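Local coordinates for DegV family protein (Thermus thermophilus, PDB 2DT8) that binds a fatty acid, palmitic acid, and also carries a zinc ion, at residues A[3-8]-A[84-89]; A[7-12]-A[37-42]; A[68-73]-A[100-105]. One frame throughout, in Å; residues are numbered along the deposited sequence.

Contact 1 of 3, residues A[3-8]-A[84-89]; sequences ITLVTD and LSLHIS
Asp8 sets its CG between the backbone N and the carbonyl carbon (chi1 62°), and His87 turns its CG anti to the carbonyl carbon (chi1 -62°), placing both CG atoms at the C-terminal ends of 3-8 and 82-87, adjacent parallel strands of the mixed sheet; there carboxylate and imidazole meet. His87 ND1 donates to Asp8 OD2 over 2.7 Å, the oxygen lying in the plane of the ring and accepting the N-H through its anti lone pair, with carboxylate and ring nearly coplanar. The syn lone pair of Asp8 OD2 takes a longer bond of 3.3 Å from the backbone N of Ile88, while OD1 pairs with Thr10 OG1. Elsewhere on the ring edge, His87 NE2 lies 2.7 Å from Ser85 OG, a hydrogen bond in which either could donate.

Behind this polar end runs the backbone ladder: Leu84 N to Thr4 O, Val6 N to Leu84 O and Leu86 N to Val6 O, each 2.9 Å. Thr7 OG1 bonds to Leu86 O at 2.8 Å. On the sheet face covered by helix 120-135, Leu5 and Leu84 run alongside each other, their CD2 atoms 3.8 Å apart. Bonds at both nitrogens fix the rotation of the imidazole, and the carboxylate at ND1 would probably make NE2 a better partner for Ser85 OG. Asp8 OD2, bonded to Ile88 N, ties the pair to a residue that touches the bound palmitic acid.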
loop_
_atom_site.group_PDB
_atom_site.type_symbol
_atom_site.label_atom_id
_atom_site.label_comp_id
_atom_site.label_asym_id
_atom_site.label_seq_id
_atom_site.Cartn_x
_atom_site.Cartn_y
_atom_site.Cartn_z
ATOM N N ILE A 3 -5.151 -21.578 -8.268
ATOM C CA ILE A 3 -5.057 -20.614 -7.186
ATOM C C ILE A 3 -5.534 -19.252 -7.664
ATOM O O ILE A 3 -5.083 -18.746 -8.696
ATOM C CB ILE A 3 -3.596 -20.503 -6.689
ATOM C CG1 ILE A 3 -3.125 -21.880 -6.202
ATOM C CG2 ILE A 3 -3.494 -19.470 -5.556
ATOM C CD1 ILE A 3 -1.651 -21.961 -5.847
ATOM N N THR A 4 -6.467 -18.677 -6.916
ATOM C CA THR A 4 -7.010 -17.366 -7.240
ATOM C C THR A 4 -6.519 -16.360 -6.198
ATOM O O THR A 4 -6.472 -16.657 -4.995
ATOM C CB THR A 4 -8.561 -17.394 -7.240
ATOM O OG1 THR A 4 -9.017 -18.151 -8.367
ATOM C CG2 THR A 4 -9.138 -15.988 -7.319
ATOM N N LEU A 5 -6.138 -15.181 -6.672
ATOM C CA LEU A 5 -5.663 -14.110 -5.808
ATOM C C LEU A 5 -6.774 -13.153 -5.429
ATOM O O LEU A 5 -7.555 -12.721 -6.274
ATOM C CB LEU A 5 -4.583 -13.291 -6.501
ATOM C CG LEU A 5 -3.178 -13.860 -6.508
ATOM C CD1 LEU A 5 -2.374 -13.172 -7.596
ATOM C CD2 LEU A 5 -2.553 -13.650 -5.137
ATOM N N VAL A 6 -6.809 -12.819 -4.149
ATOM C CA VAL A 6 -7.754 -11.872 -3.580
ATOM C C VAL A 6 -6.941 -10.857 -2.780
ATOM O O VAL A 6 -5.937 -11.199 -2.154
ATOM C CB VAL A 6 -8.751 -12.556 -2.604
ATOM C CG1 VAL A 6 -9.588 -11.493 -1.866
ATOM C CG2 VAL A 6 -9.657 -13.508 -3.370
ATOM N N THR A 7 -7.332 -9.594 -2.859
ATOM C CA THR A 7 -6.676 -8.568 -2.071
ATOM C C THR A 7 -7.754 -7.572 -1.649
ATOM O O THR A 7 -8.941 -7.811 -1.896
ATOM C CB THR A 7 -5.525 -7.870 -2.868
ATOM O OG1 THR A 7 -4.792 -7.004 -1.990
ATOM C CG2 THR A 7 -6.075 -7.062 -4.044
ATOM N N ASP A 8 -7.366 -6.494 -0.980
ATOM C CA ASP A 8 -8.337 -5.477 -0.579
ATOM C C ASP A 8 -8.059 -4.208 -1.382
ATOM O O ASP A 8 -7.009 -4.090 -2.028
ATOM C CB ASP A 8 -8.272 -5.234 0.932
ATOM C CG ASP A 8 -6.933 -4.720 1.379
ATOM O OD1 ASP A 8 -6.654 -3.534 1.122
ATOM O OD2 ASP A 8 -6.149 -5.494 1.978
ATOM N N LEU A 84 -5.409 -17.288 -2.421
ATOM C CA LEU A 84 -4.275 -16.657 -1.765
ATOM C C LEU A 84 -4.771 -15.220 -1.581
ATOM O O LEU A 84 -5.040 -14.526 -2.568
ATOM C CB LEU A 84 -3.040 -16.725 -2.667
ATOM C CG LEU A 84 -1.801 -15.999 -2.151
ATOM C CD1 LEU A 84 -1.429 -16.504 -0.762
ATOM C CD2 LEU A 84 -0.648 -16.240 -3.130
ATOM N N SER A 85 -4.914 -14.804 -0.322
ATOM C CA SER A 85 -5.460 -13.492 0.050
ATOM C C SER A 85 -4.371 -12.611 0.674
ATOM O O SER A 85 -3.914 -12.881 1.787
ATOM C CB SER A 85 -6.601 -13.739 1.050
ATOM O OG SER A 85 -7.638 -12.768 0.969
ATOM N N LEU A 86 -3.965 -11.563 -0.046
ATOM C CA LEU A 86 -2.896 -10.643 0.366
ATOM C C LEU A 86 -3.483 -9.316 0.850
ATOM O O LEU A 86 -4.295 -8.686 0.186
ATOM C CB LEU A 86 -1.943 -10.382 -0.804
ATOM C CG LEU A 86 -0.812 -11.401 -0.956
ATOM C CD1 LEU A 86 -1.374 -12.797 -1.080
ATOM C CD2 LEU A 86 0.035 -11.050 -2.167
ATOM N N HIS A 87 -3.000 -8.935 2.048
ATOM C CA HIS A 87 -3.503 -7.696 2.610
ATOM C C HIS A 87 -2.639 -6.640 3.378
ATOM O O HIS A 87 -1.527 -6.927 3.804
ATOM C CB HIS A 87 -4.598 -8.133 3.604
ATOM C CG HIS A 87 -5.679 -8.843 2.832
ATOM N ND1 HIS A 87 -6.565 -8.201 2.030
ATOM C CD2 HIS A 87 -5.958 -10.214 2.793
ATOM C CE1 HIS A 87 -7.356 -9.164 1.518
ATOM N NE2 HIS A 87 -7.017 -10.378 1.959
ATOM N N ILE A 88 -3.236 -5.443 3.521
ATOM C CA ILE A 88 -2.486 -4.393 4.180
ATOM C C ILE A 88 -2.109 -4.923 5.558
ATOM O O ILE A 88 -2.791 -5.760 6.159
ATOM C CB ILE A 88 -3.494 -3.233 4.273
ATOM C CG1 ILE A 88 -2.911 -2.129 5.155
ATOM C CG2 ILE A 88 -4.859 -3.701 4.840
ATOM C CD1 ILE A 88 -3.720 -0.820 5.073
ATOM N N SER A 89 -1.017 -4.365 6.056
ATOM C CA SER A 89 -0.474 -4.665 7.370
ATOM C C SER A 89 -1.509 -4.819 8.483
ATOM O O SER A 89 -2.380 -3.961 8.673
ATOM C CB SER A 89 0.502 -3.564 7.775
ATOM O OG SER A 89 0.951 -3.753 9.104
#

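Contact 2 of 3, residues A[7-12]-A[37-42]; sequences TDSTSD and YRDWEE
Asp39 and Trp40, in the loop leaving strand 35-38, reach across to the 3-10 segment 9-11 that follows strand 3-8; this segment is introduced by an Asx turn, Thr10 N donating to Asp8 OD1. Thr10 packs on Ile88, its side chain about 5 Å from the bound palmitic acid. Asp39 comes first, its CG anti to the backbone N (chi1 -163°). Its OD2 accepts from Ser9 OG at 2.7 Å through the anti lone pair, and OD1 takes the backbone N of Val263 in helix 262-268. Ser9 OG is also bonded to Leu28 N. A water donates both to Asp39 OD2, at 2.8 Å, and to Asp12 OD1, which probably eases the repulsion between these two oxygens, 4.6 Å apart.

Trp40 follows, its NE1 donating to Asp12 OD1. An alanine in place of Trp40 would probably leave Asp12 OD1 without its N-H donor and open a gap where the indole edge lies against Ser9 O and the Asp12 side chain. Ser119 OG and Gly261 N hold Asp12 OD2. The N-H of Trp40 arrives from above the carboxylate, whose plane stands 71° from the ring, and NE1 lies 2.9 Å from Asp12 OD1 with an N-H...O angle of 157°.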
loop_
_atom_site.group_PDB
_atom_site.type_symbol
_atom_site.label_atom_id
_atom_site.label_comp_id
_atom_site.label_asym_id
_atom_site.label_seq_id
_atom_site.Cartn_x
_atom_site.Cartn_y
_atom_site.Cartn_z
ATOM N N THR A 7 -7.332 -9.594 -2.859
ATOM C CA THR A 7 -6.676 -8.568 -2.071
ATOM C C THR A 7 -7.754 -7.572 -1.649
ATOM O O THR A 7 -8.941 -7.811 -1.896
ATOM C CB THR A 7 -5.525 -7.870 -2.868
ATOM O OG1 THR A 7 -4.792 -7.004 -1.990
ATOM C CG2 THR A 7 -6.075 -7.062 -4.044
ATOM N N ASP A 8 -7.366 -6.494 -0.980
ATOM C CA ASP A 8 -8.337 -5.477 -0.579
ATOM C C ASP A 8 -8.059 -4.208 -1.382
ATOM O O ASP A 8 -7.009 -4.090 -2.028
ATOM C CB ASP A 8 -8.272 -5.234 0.932
ATOM C CG ASP A 8 -6.933 -4.720 1.379
ATOM O OD1 ASP A 8 -6.654 -3.534 1.122
ATOM O OD2 ASP A 8 -6.149 -5.494 1.978
ATOM N N SER A 9 -8.990 -3.258 -1.347
ATOM C CA SER A 9 -8.844 -2.041 -2.135
ATOM C C SER A 9 -7.635 -1.180 -1.799
ATOM O O SER A 9 -7.199 -0.386 -2.638
ATOM C CB SER A 9 -10.125 -1.201 -2.048
ATOM O OG SER A 9 -10.329 -0.698 -0.750
ATOM N N THR A 10 -7.082 -1.323 -0.598
ATOM C CA THR A 10 -5.927 -0.507 -0.249
ATOM C C THR A 10 -4.652 -0.930 -0.972
ATOM O O THR A 10 -3.613 -0.302 -0.797
ATOM C CB THR A 10 -5.658 -0.439 1.292
ATOM O OG1 THR A 10 -5.161 -1.695 1.768
ATOM C CG2 THR A 10 -6.929 -0.065 2.037
ATOM N N SER A 11 -4.711 -1.992 -1.774
ATOM C CA SER A 11 -3.529 -2.398 -2.536
ATOM C C SER A 11 -3.312 -1.384 -3.673
ATOM O O SER A 11 -2.277 -1.380 -4.328
ATOM C CB SER A 11 -3.698 -3.816 -3.091
ATOM O OG SER A 11 -4.902 -3.970 -3.817
ATOM N N ASP A 12 -4.311 -0.528 -3.898
ATOM C CA ASP A 12 -4.226 0.559 -4.880
ATOM C C ASP A 12 -3.705 0.184 -6.270
ATOM O O ASP A 12 -2.922 0.925 -6.880
ATOM C CB ASP A 12 -3.364 1.701 -4.309
ATOM C CG ASP A 12 -4.011 2.399 -3.107
ATOM O OD1 ASP A 12 -5.231 2.210 -2.894
ATOM O OD2 ASP A 12 -3.303 3.143 -2.385
ATOM N N TYR A 37 -18.538 5.525 1.885
ATOM C CA TYR A 37 -18.193 5.391 0.477
ATOM C C TYR A 37 -17.130 4.313 0.254
ATOM O O TYR A 37 -16.209 4.141 1.041
ATOM C CB TYR A 37 -17.612 6.713 -0.041
ATOM C CG TYR A 37 -18.517 7.907 0.126
ATOM C CD1 TYR A 37 -19.531 8.166 -0.795
ATOM C CD2 TYR A 37 -18.365 8.779 1.204
ATOM C CE1 TYR A 37 -20.368 9.265 -0.652
ATOM C CE2 TYR A 37 -19.205 9.883 1.362
ATOM C CZ TYR A 37 -20.199 10.114 0.425
ATOM O OH TYR A 37 -21.030 11.203 0.556
ATOM N N ARG A 38 -17.351 3.578 -0.850
ATOM C CA ARG A 38 -16.376 2.557 -1.183
ATOM C C ARG A 38 -15.090 3.117 -1.793
ATOM O O ARG A 38 -15.107 3.918 -2.719
ATOM C CB ARG A 38 -16.958 1.661 -2.273
ATOM C CG ARG A 38 -17.974 0.653 -1.781
ATOM C CD ARG A 38 -18.408 -0.303 -2.869
ATOM N NE ARG A 38 -19.467 0.212 -3.733
ATOM C CZ ARG A 38 -19.312 0.468 -5.030
ATOM N NH1 ARG A 38 -18.320 -0.089 -5.704
ATOM N NH2 ARG A 38 -20.143 1.287 -5.656
ATOM N N ASP A 39 -13.978 2.605 -1.237
ATOM C CA ASP A 39 -12.700 3.101 -1.708
ATOM C C ASP A 39 -12.634 3.004 -3.243
ATOM O O ASP A 39 -13.199 2.070 -3.816
ATOM C CB ASP A 39 -11.652 2.138 -1.079
ATOM C CG ASP A 39 -10.223 2.654 -1.076
ATOM O OD1 ASP A 39 -10.002 3.877 -1.241
ATOM O OD2 ASP A 39 -9.316 1.805 -0.871
ATOM N N TRP A 40 -11.981 3.977 -3.878
ATOM C CA TRP A 40 -11.798 4.044 -5.335
ATOM C C TRP A 40 -13.033 4.242 -6.215
ATOM O O TRP A 40 -13.012 5.056 -7.140
ATOM C CB TRP A 40 -11.031 2.807 -5.845
ATOM C CG TRP A 40 -9.545 2.857 -5.528
ATOM C CD1 TRP A 40 -8.902 2.248 -4.490
ATOM C CD2 TRP A 40 -8.544 3.595 -6.240
ATOM N NE1 TRP A 40 -7.561 2.561 -4.510
ATOM C CE2 TRP A 40 -7.316 3.399 -5.567
ATOM C CE3 TRP A 40 -8.571 4.426 -7.370
ATOM C CZ2 TRP A 40 -6.116 3.981 -6.002
ATOM C CZ3 TRP A 40 -7.377 5.007 -7.800
ATOM C CH2 TRP A 40 -6.172 4.789 -7.112
ATOM N N GLU A 41 -14.147 3.605 -5.930
ATOM C CA GLU A 41 -15.367 3.616 -6.732
ATOM C C GLU A 41 -16.320 4.764 -6.487
ATOM O O GLU A 41 -16.972 5.247 -7.417
ATOM C CB GLU A 41 -16.158 2.327 -6.500
ATOM C CG GLU A 41 -15.420 1.038 -6.753
ATOM C CD GLU A 41 -15.125 0.879 -8.223
ATOM O OE1 GLU A 41 -16.083 0.646 -8.991
ATOM O OE2 GLU A 41 -13.943 0.985 -8.614
ATOM N N GLU A 42 -16.262 5.326 -5.319
ATOM C CA GLU A 42 -17.184 6.357 -4.897
ATOM C C GLU A 42 -16.635 7.602 -4.242
ATOM O O GLU A 42 -17.404 8.508 -3.924
ATOM C CB GLU A 42 -18.209 5.753 -3.948
ATOM C CG GLU A 42 -18.985 4.585 -4.496
ATOM C CD GLU A 42 -20.074 4.171 -3.541
ATOM O OE1 GLU A 42 -19.750 3.734 -2.417
ATOM O OE2 GLU A 42 -21.261 4.299 -3.902
HETATM O O HOH W 1 -6.784 2.880 -0.487
#

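Contact 3 of 3, residues A[68-73]-A[100-105]; sequences DFARVY and ELAAQE. With ZN (zinc ion), chain B.
Ala70 and Ala102 bring two helices together, 66-76 and 95-103, the second being the connecting helix of the beta-alpha-beta crossover from strand 82-87 to its parallel neighbour 110-114. The helices pack beside each other on the sheet, and with two alanines at the nearest point the CA atoms of Ala70 and Ala102 come within 4.9 Å.

The apolar contacts centre on the methyl group of Ala102. Its CB sits 3.5 Å from Phe69 CB, close also to the backbone N of Ala70, and 3.8 Å from Tyr73 CE2, one turn further along the helix. The aromatic ends then leave the helix pair for the sheet: the Phe69 ring meets that of His87 with the planes nearly perpendicular, and Tyr73 OH is hydrogen-bonded to Ser85 OG.

The Tyr73 ring also has polar backbone neighbours. Phe69 O lies 3.4 Å above one face, offset toward the rim, and the same oxygen accepts the helical bond from Tyr73 N. Ala103 N approaches the ring edge in its plane, 3.8 Å from CE2.

Metal binding occupies the outer end of the contact. Glu105 follows helix 95-103 and extends beyond CG (chi2 -167°), carrying its carboxylate past Ala70 to the zinc ion that it shares with Glu67 OE2, so that the metal ties the end of one helix to the start of the other. Water 2 is a further ligand. Glu105 binds through one oxygen: OE2 is 2.0 Å from the zinc ion, whereas OE1 stays 3.3 Å from it and rests 3.6 Å from Ala70 CB.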
loop_
_atom_site.group_PDB
_atom_site.type_symbol
_atom_site.label_atom_id
_atom_site.label_comp_id
_atom_site.label_asym_id
_atom_site.label_seq_id
_atom_site.Cartn_x
_atom_site.Cartn_y
_atom_site.Cartn_z
ATOM N N ASP A 68 -17.987 -10.019 4.010
ATOM C CA ASP A 68 -17.563 -9.366 2.769
ATOM C C ASP A 68 -16.517 -10.288 2.131
ATOM O O ASP A 68 -16.533 -10.532 0.927
ATOM C CB ASP A 68 -16.921 -7.996 3.034
ATOM C CG ASP A 68 -17.933 -6.921 3.409
ATOM O OD1 ASP A 68 -19.122 -7.047 3.044
ATOM O OD2 ASP A 68 -17.524 -5.929 4.050
ATOM N N PHE A 69 -15.610 -10.800 2.959
ATOM C CA PHE A 69 -14.582 -11.707 2.470
ATOM C C PHE A 69 -15.147 -13.076 2.112
ATOM O O PHE A 69 -14.796 -13.644 1.079
ATOM C CB PHE A 69 -13.484 -11.878 3.524
ATOM C CG PHE A 69 -12.400 -10.847 3.446
ATOM C CD1 PHE A 69 -11.510 -10.848 2.376
ATOM C CD2 PHE A 69 -12.276 -9.873 4.425
ATOM C CE1 PHE A 69 -10.504 -9.895 2.286
ATOM C CE2 PHE A 69 -11.272 -8.908 4.349
ATOM C CZ PHE A 69 -10.384 -8.920 3.271
ATOM N N ALA A 70 -16.012 -13.619 2.965
ATOM C CA ALA A 70 -16.561 -14.948 2.704
ATOM C C ALA A 70 -17.278 -15.042 1.364
ATOM O O ALA A 70 -17.171 -16.050 0.670
ATOM C CB ALA A 70 -17.496 -15.362 3.833
ATOM N N ARG A 71 -18.092 -13.995 0.988
ATOM C CA ARG A 71 -18.751 -13.996 -0.319
ATOM C C ARG A 71 -17.723 -14.094 -1.439
ATOM O O ARG A 71 -17.919 -14.832 -2.407
ATOM C CB ARG A 71 -19.585 -12.730 -0.507
ATOM C CG ARG A 71 -20.264 -12.630 -1.875
ATOM C CD ARG A 71 -21.085 -11.345 -2.050
ATOM N NE ARG A 71 -20.857 -10.361 -0.992
ATOM C CZ ARG A 71 -21.278 -10.505 0.261
ATOM N NH1 ARG A 71 -22.100 -11.500 0.573
ATOM N NH2 ARG A 71 -20.879 -9.660 1.204
ATOM N N VAL A 72 -16.644 -13.365 -1.374
ATOM C CA VAL A 72 -15.621 -13.378 -2.406
ATOM C C VAL A 72 -14.913 -14.740 -2.421
ATOM O O VAL A 72 -14.724 -15.320 -3.486
ATOM C CB VAL A 72 -14.636 -12.199 -2.201
ATOM C CG1 VAL A 72 -13.491 -12.281 -3.194
ATOM C CG2 VAL A 72 -15.390 -10.873 -2.392
ATOM N N TYR A 73 -14.554 -15.271 -1.252
ATOM C CA TYR A 73 -13.875 -16.562 -1.216
ATOM C C TYR A 73 -14.769 -17.652 -1.798
ATOM O O TYR A 73 -14.312 -18.484 -2.582
ATOM C CB TYR A 73 -13.477 -16.959 0.218
ATOM C CG TYR A 73 -12.420 -16.082 0.865
ATOM C CD1 TYR A 73 -11.567 -15.281 0.094
ATOM C CD2 TYR A 73 -12.243 -16.083 2.247
ATOM C CE1 TYR A 73 -10.573 -14.507 0.685
ATOM C CE2 TYR A 73 -11.248 -15.320 2.848
ATOM C CZ TYR A 73 -10.414 -14.530 2.065
ATOM O OH TYR A 73 -9.445 -13.769 2.665
ATOM N N GLU A 100 -9.058 -13.618 7.925
ATOM C CA GLU A 100 -8.802 -14.873 8.631
ATOM C C GLU A 100 -10.095 -15.476 9.167
ATOM O O GLU A 100 -10.286 -16.694 9.107
ATOM C CB GLU A 100 -7.798 -14.657 9.755
ATOM C CG GLU A 100 -6.442 -14.255 9.214
ATOM C CD GLU A 100 -5.422 -14.009 10.289
ATOM O OE1 GLU A 100 -5.810 -13.550 11.381
ATOM O OE2 GLU A 100 -4.226 -14.260 10.033
ATOM N N LEU A 101 -11.000 -14.642 9.670
ATOM C CA LEU A 101 -12.274 -15.179 10.150
ATOM C C LEU A 101 -13.062 -15.806 8.988
ATOM O O LEU A 101 -13.667 -16.875 9.137
ATOM C CB LEU A 101 -13.094 -14.074 10.820
ATOM C CG LEU A 101 -12.568 -13.632 12.189
ATOM C CD1 LEU A 101 -13.257 -12.352 12.646
ATOM C CD2 LEU A 101 -12.804 -14.753 13.192
ATOM N N ALA A 102 -13.063 -15.154 7.827
ATOM C CA ALA A 102 -13.758 -15.698 6.673
ATOM C C ALA A 102 -13.060 -16.961 6.187
ATOM O O ALA A 102 -13.705 -17.903 5.741
ATOM C CB ALA A 102 -13.798 -14.670 5.536
ATOM N N ALA A 103 -11.732 -16.976 6.261
ATOM C CA ALA A 103 -10.977 -18.136 5.805
ATOM C C ALA A 103 -11.358 -19.413 6.561
ATOM O O ALA A 103 -11.296 -20.512 5.993
ATOM C CB ALA A 103 -9.479 -17.868 5.931
ATOM N N GLN A 104 -11.763 -19.268 7.827
ATOM C CA GLN A 104 -12.175 -20.413 8.655
ATOM C C GLN A 104 -13.387 -21.133 8.066
ATOM O O GLN A 104 -13.653 -22.298 8.395
ATOM C CB GLN A 104 -12.493 -19.958 10.088
ATOM C CG GLN A 104 -11.268 -19.530 10.883
ATOM C CD GLN A 104 -11.615 -18.862 12.205
ATOM O OE1 GLN A 104 -10.783 -18.177 12.800
ATOM N NE2 GLN A 104 -12.840 -19.065 12.674
ATOM N N GLU A 105 -14.126 -20.446 7.195
ATOM C CA GLU A 105 -15.301 -21.048 6.564
ATOM C C GLU A 105 -14.947 -22.008 5.431
ATOM O O GLU A 105 -15.791 -22.774 4.971
ATOM C CB GLU A 105 -16.238 -19.964 6.002
ATOM C CG GLU A 105 -16.760 -18.983 7.038
ATOM C CD GLU A 105 -17.911 -18.135 6.534
ATOM O OE1 GLU A 105 -18.452 -18.434 5.450
ATOM O OE2 GLU A 105 -18.278 -17.169 7.247
HETATM ZN ZN ZN B . -20.167 -16.784 7.666
HETATM O O HOH W 2 -20.076 -16.756 9.831
#

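Overall arrangement
All three contacts are largely buried. Contacts 1 and 2 share Thr7 and Asp8 of strand 3-8: contact 1 pairs that strand within the sheet, while contact 2 joins the turn beyond it to a loop through side chains and a water. They touch where Ile88 CB meets Thr10 OG1, close to the palmitic acid. Contact 3 lies farthest from the centre of the chain, in the helical layer over the sheet; its interior is apolar, and it reaches the surface at its outer end, with the zinc. Its aromatic side chains reach down onto the polar side chains of strand 82-87, and Val72 packs on Val6 of contact 1. Contacts 2 and 3 do not touch.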